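Local coordinates for hydrolase, isochorismatase family (PDB 4L07) that hydrolyses the amide of maleamate, releasing maleate and ammonia, as an isochorismatase-family amidase, at the interface of chains A and B and the interface of chains A and C. Numbering follows the deposited sequence. Chains: chain A/B/C, Hydrolase, isochorismatase family.

Contacts 1 and 3 lie on the same A-B interface, their C-alpha centres about 17 Å apart, while contact 2 belongs to the A-C interface, about 22 Å from contact 1 and 33 Å from contact 3. Contacts 1 and 3 both draw on helices 146-159 and 176-189. B:Ser147 and B:Pro178 of contact 1 reappear as A:Ser147 and A:Pro178 in contact 3; by the two-fold symmetry each copy plays both parts. Contact 3 adds the N-terminal helix 3-9 of the partner. Chain A thus meets two neighbours through separate surfaces, consistent with the four-copy deposited assembly.

Contact 1: the interface of chains A and B. Residues chain A 151, 185, 189-190; chain B 147-148, 178, 182.
A:Asp185, A:Arg151 and A:Lys189 converge on B:Ser147, near the start of helix 146-159 in chain B. In chain A, A:Arg151 turns its guanidinium end-on to A:Asp185 in a salt bridge: NH1 and NH2 both donate to OD2, at 3.1 and 2.9 Å, and this oxygen lies within 2° of the guanidinium plane. NH2 meets the anti lone pair of OD2, whereas NH1 arrives 32° out of the carboxylate plane. The bend of the arginine chain at chi2 (-137°) brings this plate up to the partner, yet the 2.8 Å between A:Arg151 NH1 and the backbone B:Ser147 O is no hydrogen bond, since the N-H groups of NH1 are directed at A:Asp185 OD2 and water 1. Water 1 lies in the guanidinium plane too and links NH1 to the phenol oxygen of A:Tyr190 and to B:Gly148 O. The extended A:Lys189 passes its CB over the centre of the A:Tyr190 ring, 3.6 Å above the ring plane, and carries its amine nitrogen NZ to B:Ser147 OG, a weak bond. In this amidase family the nucleophilic cysteine directly follows the Ser-Gly pair, so the contact probably steadies the active-site helix. Water 2 joins the hydroxyl B:Ser147 OG to A:Asp185 OD1, at 2.8 and 2.7 Å.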
ATOM      1  N   ARG A 151      13.432 -11.413  -5.544  1.00 17.94           N
ATOM      2  CA  ARG A 151      14.013 -10.605  -4.465  1.00 18.56           C
ATOM      3  C   ARG A 151      13.037  -9.529  -3.997  1.00 17.70           C
ATOM      4  O   ARG A 151      12.894  -9.296  -2.796  1.00 17.90           O
ATOM      5  CB  ARG A 151      15.334  -9.959  -4.889  1.00 19.69           C
ATOM      6  CG  ARG A 151      16.014  -9.203  -3.746  1.00 21.30           C
ATOM      7  CD  ARG A 151      16.548  -7.873  -4.239  1.00 22.90           C
ATOM      8  NE  ARG A 151      17.101  -7.040  -3.157  1.00 24.02           N
ATOM      9  CZ  ARG A 151      18.372  -7.078  -2.779  1.00 23.23           C
ATOM     10  NH1 ARG A 151      18.813  -6.294  -1.803  1.00 22.03           N
ATOM     11  NH2 ARG A 151      19.209  -7.904  -3.390  1.00 24.41           N
ATOM     12  N   ASP A 185      22.057 -11.190  -0.165  1.00 19.29           N
ATOM     13  CA  ASP A 185      21.304 -10.135   0.519  1.00 19.48           C
ATOM     14  C   ASP A 185      20.102 -10.685   1.279  1.00 19.14           C
ATOM     15  O   ASP A 185      19.812 -10.240   2.393  1.00 19.17           O
ATOM     16  CB  ASP A 185      20.836  -9.060  -0.463  1.00 20.21           C
ATOM     17  CG  ASP A 185      21.969  -8.188  -0.992  1.00 20.37           C
ATOM     18  OD1 ASP A 185      23.125  -8.242  -0.488  1.00 20.10           O
ATOM     19  OD2 ASP A 185      21.683  -7.425  -1.931  1.00 20.74           O
ATOM     20  N   LYS A 189      19.594 -10.381   5.280  1.00 18.44           N
ATOM     21  CA  LYS A 189      18.667  -9.328   5.720  1.00 18.78           C
ATOM     22  C   LYS A 189      17.183  -9.673   5.746  1.00 18.48           C
ATOM     23  O   LYS A 189      16.422  -9.055   6.499  1.00 18.72           O
ATOM     24  CB  LYS A 189      18.851  -8.067   4.867  1.00 19.17           C
ATOM     25  CG  LYS A 189      20.276  -7.537   4.829  1.00 19.31           C
ATOM     26  CD  LYS A 189      20.343  -6.189   4.122  1.00 19.04           C
ATOM     27  CE  LYS A 189      21.783  -5.705   3.998  1.00 18.88           C
ATOM     28  NZ  LYS A 189      21.882  -4.452   3.196  1.00 18.67           N
ATOM     29  N   TYR A 190      16.758 -10.628   4.923  1.00 18.36           N
ATOM     30  CA  TYR A 190      15.322 -10.756   4.623  1.00 18.30           C
ATOM     31  C   TYR A 190      14.677 -12.111   4.880  1.00 18.94           C
ATOM     32  O   TYR A 190      13.518 -12.170   5.274  1.00 19.56           O
ATOM     33  CB  TYR A 190      15.028 -10.301   3.187  1.00 18.03           C
ATOM     34  CG  TYR A 190      15.569  -8.924   2.868  1.00 18.07           C
ATOM     35  CD1 TYR A 190      15.173  -7.801   3.603  1.00 18.05           C
ATOM     36  CD2 TYR A 190      16.499  -8.749   1.846  1.00 17.73           C
ATOM     37  CE1 TYR A 190      15.684  -6.540   3.314  1.00 18.05           C
ATOM     38  CE2 TYR A 190      17.011  -7.495   1.553  1.00 17.77           C
ATOM     39  CZ  TYR A 190      16.603  -6.398   2.285  1.00 18.01           C
ATOM     40  OH  TYR A 190      17.122  -5.153   1.991  1.00 18.31           O
TER
ATOM     41  N   SER B 147      22.671  -1.588  -1.062  1.00 18.76           N
ATOM     42  CA  SER B 147      22.088  -2.910  -1.287  1.00 19.16           C
ATOM     43  C   SER B 147      20.862  -3.189  -0.431  1.00 19.44           C
ATOM     44  O   SER B 147      20.197  -4.205  -0.624  1.00 21.12           O
ATOM     45  CB  SER B 147      23.132  -4.003  -1.049  1.00 18.75           C
ATOM     46  OG  SER B 147      23.538  -4.007   0.313  1.00 18.76           O
ATOM     47  N   GLY B 148      20.562  -2.291   0.503  1.00 18.99           N
ATOM     48  CA  GLY B 148      19.458  -2.494   1.436  1.00 18.81           C
ATOM     49  C   GLY B 148      18.343  -1.494   1.192  1.00 18.78           C
ATOM     50  O   GLY B 148      17.603  -1.594   0.201  1.00 18.73           O
ATOM     51  N   PRO B 178      27.997  -6.097  -2.586  1.00 21.08           N
ATOM     52  CA  PRO B 178      26.558  -5.782  -2.585  1.00 20.28           C
ATOM     53  C   PRO B 178      26.233  -4.416  -3.207  1.00 20.09           C
ATOM     54  O   PRO B 178      25.236  -4.287  -3.924  1.00 19.85           O
ATOM     55  CB  PRO B 178      26.201  -5.812  -1.098  1.00 20.65           C
ATOM     56  CG  PRO B 178      27.180  -6.772  -0.501  1.00 20.90           C
ATOM     57  CD  PRO B 178      28.461  -6.506  -1.243  1.00 21.15           C
ATOM     58  N   SER B 182      23.870  -4.179  -6.531  1.00 19.71           N
ATOM     59  CA  SER B 182      22.650  -3.376  -6.513  1.00 19.83           C
ATOM     60  C   SER B 182      22.648  -2.279  -7.575  1.00 19.49           C
ATOM     61  O   SER B 182      21.641  -2.069  -8.248  1.00 18.79           O
ATOM     62  CB  SER B 182      22.375  -2.806  -5.123  1.00 20.20           C
ATOM     63  OG  SER B 182      21.659  -3.759  -4.353  1.00 22.98           O
TER
HETATM   64  O   HOH W   1      16.817  -4.296  -0.518  1.00 20.25           O
HETATM   65  O   HOH W   2      23.897  -6.575   1.492  1.00 20.47           O
HETATM   66  O   HOH W   3      24.669  -3.951   3.361  1.00 21.90           O

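Contact 2: the interface of chains A and C. Residues chain A 136-137, 161; chain C 132-133, 135.
Two loops of chain A, one leading into strand 138-144 and the other joining helix 146-159 to strand 163-167, meet the C-terminal end of helix 127-133 and the loop after it in chain C. C:Asn135 has 33 Å² and A:Asp137 28 Å² of its surface buried by the other chain. The amide oxygen C:Asn135 OD1 points at the methylene of the aspartate, 3.2 Å from A:Asp137 CB, and lies 4.0 Å from A:Asp137 CA. The carboxylate is not what faces the amide: with chi1 at 58°, CG of A:Asp137 sits between its backbone N and carbonyl carbon, and A:Asp137 CG stays 4.4 Å from C:Asn135 OD1. Beside this pair the contact is backbone against backbone. The carbonyl A:Gly161 O approaches the alpha carbon C:Gly133 CA to 3.5 Å and stands 3.7 Å from the carbonyl C:Ala132 O. A:Gly161 has a positive phi of 103°, which favours glycine there. The patch is small, 96 Å² summed over both sides, and among the residues described the contacts are van der Waals. Together with its two-fold twin, it probably helps to join chains A and C in the deposited tetramer.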
ATOM      1  N   THR A 136      -1.785 -16.773   7.286  1.00 23.88           N
ATOM      2  CA  THR A 136      -0.455 -17.246   6.908  1.00 23.34           C
ATOM      3  C   THR A 136       0.579 -16.565   7.801  1.00 23.59           C
ATOM      4  O   THR A 136       0.441 -15.378   8.100  1.00 22.61           O
ATOM      5  CB  THR A 136      -0.166 -16.919   5.426  1.00 23.81           C
ATOM      6  OG1 THR A 136      -1.098 -17.618   4.596  1.00 24.18           O
ATOM      7  CG2 THR A 136       1.245 -17.320   5.025  1.00 22.76           C
ATOM      8  N   ASP A 137       1.592 -17.314   8.240  1.00 23.38           N
ATOM      9  CA  ASP A 137       2.688 -16.732   9.025  1.00 23.16           C
ATOM     10  C   ASP A 137       4.068 -16.897   8.382  1.00 23.18           C
ATOM     11  O   ASP A 137       5.018 -16.191   8.747  1.00 22.60           O
ATOM     12  CB  ASP A 137       2.693 -17.251  10.475  1.00 24.28           C
ATOM     13  CG  ASP A 137       2.806 -18.773  10.576  1.00 24.57           C
ATOM     14  OD1 ASP A 137       3.281 -19.436   9.633  1.00 24.53           O
ATOM     15  OD2 ASP A 137       2.428 -19.308  11.641  1.00 25.57           O
ATOM     16  N   GLY A 161       5.027  -8.510   7.293  1.00 19.25           N
ATOM     17  CA  GLY A 161       4.769  -9.265   8.510  1.00 19.77           C
ATOM     18  C   GLY A 161       4.831 -10.782   8.395  1.00 20.12           C
ATOM     19  O   GLY A 161       4.379 -11.482   9.300  1.00 20.18           O
TER
ATOM     20  N   ALA C 132      -0.339  -8.466  10.931  1.00 20.94           N
ATOM     21  CA  ALA C 132       0.075  -9.698  10.274  1.00 21.90           C
ATOM     22  C   ALA C 132       1.190 -10.374  11.067  1.00 22.30           C
ATOM     23  O   ALA C 132       1.186 -11.598  11.243  1.00 22.54           O
ATOM     24  CB  ALA C 132       0.507  -9.429   8.838  1.00 21.89           C
ATOM     25  N   GLY C 133       2.134  -9.568  11.558  1.00 22.45           N
ATOM     26  CA  GLY C 133       3.268 -10.073  12.335  1.00 23.62           C
ATOM     27  C   GLY C 133       2.910 -10.675  13.685  1.00 23.94           C
ATOM     28  O   GLY C 133       3.685 -11.451  14.243  1.00 25.55           O
ATOM     29  N   ASN C 135       0.038 -12.332  13.974  1.00 25.00           N
ATOM     30  CA  ASN C 135      -0.961 -13.325  13.551  1.00 26.30           C
ATOM     31  C   ASN C 135      -2.378 -12.970  14.003  1.00 24.68           C
ATOM     32  O   ASN C 135      -3.144 -13.835  14.430  1.00 24.76           O
ATOM     33  CB  ASN C 135      -0.576 -14.730  14.038  1.00 29.56           C
ATOM     34  CG  ASN C 135       0.730 -15.211  13.446  1.00 32.90           C
ATOM     35  OD1 ASN C 135       0.910 -15.203  12.227  1.00 36.55           O
ATOM     36  ND2 ASN C 135       1.657 -15.624  14.306  1.00 34.59           N
TER

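Contact 3: the interface of chains A and B. Residues chain A 147, 173-175, 178; chain B 3, 6-7, 12.
A:Arg174 lays the face of its guanidinium against the edge of the B:Phe12 ring: B:Phe12 CE2 is 3.5 Å from A:Arg174 CZ and stands over the centre of the group, the planes 73° apart. The extended stretch from CG to NE carries the guanidinium out to B:Phe12, while the base of the side chain meets helix 3-9 of chain B: A:Arg174 CB is 3.9 Å from B:Tyr7 CE2 and also touches B:Val6. CG of B:Gln3 is anti to its backbone N (chi1 -177°), and the chain runs extended beyond it to the methyl A:Ala175 CB. B:Tyr7 runs antiparallel alongside A:Pro178, its OH 3.5 Å from A:Pro178 CG. This docking of the N-terminal segment of chain B probably helps to hold A and B together. Beyond this shell, water 4, in the guanidinium plane, binds A:Arg174 NH1, B:Tyr7 OH and A:Asp173 OD1. Replacing A:Arg174 with an alanine would probably leave the B:Phe12 edge without its flat partner and water 4 without the NH1 donor. Water 5 ties B:Tyr7 OH to A:Ser147 OG. A:Asp173 probably positions A:Arg174 and A:Ser147: OD1 takes A:Arg174 N, and OD2 accepts from A:Ser147 N and, through its syn lone pair at 2.7 Å, from A:Ser147 OG.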
ATOM      1  N   SER A 147      17.045 -12.088  -8.987  1.00 20.16           N
ATOM      2  CA  SER A 147      17.475 -10.711  -8.741  1.00 20.07           C
ATOM      3  C   SER A 147      16.377  -9.675  -8.945  1.00 20.72           C
ATOM      4  O   SER A 147      16.516  -8.543  -8.494  1.00 22.13           O
ATOM      5  CB  SER A 147      18.704 -10.350  -9.582  1.00 19.67           C
ATOM      6  OG  SER A 147      18.479 -10.533 -10.975  1.00 19.05           O
ATOM      7  N   ASP A 173      17.363 -17.301 -12.817  1.00 21.81           N
ATOM      8  CA  ASP A 173      17.786 -15.972 -13.246  1.00 21.51           C
ATOM      9  C   ASP A 173      18.512 -16.018 -14.594  1.00 21.63           C
ATOM     10  O   ASP A 173      18.812 -17.109 -15.119  1.00 21.72           O
ATOM     11  CB  ASP A 173      18.665 -15.322 -12.167  1.00 21.18           C
ATOM     12  CG  ASP A 173      18.551 -13.804 -12.154  1.00 21.64           C
ATOM     13  OD1 ASP A 173      18.283 -13.209 -13.220  1.00 21.38           O
ATOM     14  OD2 ASP A 173      18.733 -13.204 -11.071  1.00 21.85           O
ATOM     15  N   ARG A 174      18.783 -14.835 -15.142  1.00 21.47           N
ATOM     16  CA  ARG A 174      19.422 -14.664 -16.450  1.00 22.08           C
ATOM     17  C   ARG A 174      20.924 -14.854 -16.409  1.00 22.94           C
ATOM     18  O   ARG A 174      21.544 -15.101 -17.439  1.00 22.73           O
ATOM     19  CB  ARG A 174      19.125 -13.272 -17.009  1.00 22.15           C
ATOM     20  CG  ARG A 174      17.666 -13.090 -17.341  1.00 21.84           C
ATOM     21  CD  ARG A 174      17.323 -11.711 -17.859  1.00 21.32           C
ATOM     22  NE  ARG A 174      15.882 -11.655 -18.061  1.00 20.55           N
ATOM     23  CZ  ARG A 174      15.008 -11.261 -17.140  1.00 20.99           C
ATOM     24  NH1 ARG A 174      15.430 -10.851 -15.945  1.00 20.53           N
ATOM     25  NH2 ARG A 174      13.709 -11.276 -17.419  1.00 20.18           N
ATOM     26  N   ALA A 175      21.498 -14.711 -15.219  1.00 23.64           N
ATOM     27  CA  ALA A 175      22.945 -14.804 -15.020  1.00 24.02           C
ATOM     28  C   ALA A 175      23.240 -15.160 -13.576  1.00 24.21           C
ATOM     29  O   ALA A 175      22.448 -14.851 -12.680  1.00 23.74           O
ATOM     30  CB  ALA A 175      23.623 -13.492 -15.393  1.00 24.13           C
ATOM     31  N   PRO A 178      23.977 -11.776 -10.584  1.00 20.97           N
ATOM     32  CA  PRO A 178      22.818 -11.182  -9.908  1.00 20.48           C
ATOM     33  C   PRO A 178      22.055 -12.195  -9.042  1.00 20.30           C
ATOM     34  O   PRO A 178      21.526 -11.829  -7.985  1.00 19.93           O
ATOM     35  CB  PRO A 178      21.947 -10.704 -11.074  1.00 20.66           C
ATOM     36  CG  PRO A 178      22.910 -10.452 -12.183  1.00 21.03           C
ATOM     37  CD  PRO A 178      23.948 -11.526 -12.037  1.00 21.18           C
TER
ATOM     38  N   GLN B   3      26.198 -12.146 -21.067  1.00 26.60           N
ATOM     39  CA  GLN B   3      25.264 -11.505 -20.140  1.00 26.31           C
ATOM     40  C   GLN B   3      24.783 -10.162 -20.687  1.00 25.94           C
ATOM     41  O   GLN B   3      23.585  -9.869 -20.652  1.00 25.62           O
ATOM     42  CB  GLN B   3      25.879 -11.338 -18.745  1.00 26.03           C
ATOM     43  CG  GLN B   3      24.903 -10.730 -17.735  1.00 25.62           C
ATOM     44  CD  GLN B   3      25.435 -10.663 -16.314  1.00 25.90           C
ATOM     45  OE1 GLN B   3      24.959  -9.858 -15.505  1.00 26.09           O
ATOM     46  NE2 GLN B   3      26.402 -11.513 -15.991  1.00 24.11           N
ATOM     47  N   VAL B   6      22.256 -10.781 -23.409  1.00 22.60           N
ATOM     48  CA  VAL B   6      21.007 -11.283 -22.800  1.00 22.18           C
ATOM     49  C   VAL B   6      20.173 -10.129 -22.218  1.00 21.75           C
ATOM     50  O   VAL B   6      18.974 -10.022 -22.489  1.00 21.15           O
ATOM     51  CB  VAL B   6      21.272 -12.345 -21.703  1.00 22.50           C
ATOM     52  CG1 VAL B   6      19.992 -12.712 -20.961  1.00 22.44           C
ATOM     53  CG2 VAL B   6      21.896 -13.603 -22.296  1.00 22.90           C
ATOM     54  N   TYR B   7      20.806  -9.261 -21.435  1.00 21.17           N
ATOM     55  CA  TYR B   7      20.080  -8.129 -20.845  1.00 21.28           C
ATOM     56  C   TYR B   7      19.618  -7.131 -21.910  1.00 21.97           C
ATOM     57  O   TYR B   7      18.514  -6.586 -21.815  1.00 21.62           O
ATOM     58  CB  TYR B   7      20.912  -7.444 -19.751  1.00 20.87           C
ATOM     59  CG  TYR B   7      20.801  -8.104 -18.390  1.00 21.17           C
ATOM     60  CD1 TYR B   7      20.120  -7.475 -17.341  1.00 20.98           C
ATOM     61  CD2 TYR B   7      21.364  -9.361 -18.149  1.00 20.90           C
ATOM     62  CE1 TYR B   7      20.016  -8.074 -16.093  1.00 21.53           C
ATOM     63  CE2 TYR B   7      21.260  -9.969 -16.908  1.00 20.89           C
ATOM     64  CZ  TYR B   7      20.587  -9.317 -15.881  1.00 20.51           C
ATOM     65  OH  TYR B   7      20.484  -9.911 -14.648  1.00 21.37           O
ATOM     66  N   PHE B  12      16.330  -4.493 -21.197  1.00 19.95           N
ATOM     67  CA  PHE B  12      16.818  -3.758 -20.014  1.00 20.33           C
ATOM     68  C   PHE B  12      17.832  -2.662 -20.356  1.00 21.19           C
ATOM     69  O   PHE B  12      18.403  -2.641 -21.450  1.00 21.44           O
ATOM     70  CB  PHE B  12      17.477  -4.719 -19.017  1.00 19.64           C
ATOM     71  CG  PHE B  12      16.534  -5.706 -18.395  1.00 19.88           C
ATOM     72  CD1 PHE B  12      15.514  -5.285 -17.537  1.00 19.09           C
ATOM     73  CD2 PHE B  12      16.699  -7.065 -18.615  1.00 19.63           C
ATOM     74  CE1 PHE B  12      14.656  -6.207 -16.949  1.00 19.39           C
ATOM     75  CE2 PHE B  12      15.843  -7.995 -18.036  1.00 19.53           C
ATOM     76  CZ  PHE B  12      14.822  -7.570 -17.197  1.00 19.98           C
TER
HETATM   77  O   HOH W   4      17.778 -10.727 -14.252  1.00 20.73           O
HETATM   78  O   HOH W   5      19.646  -8.507 -12.537  1.00 21.90           O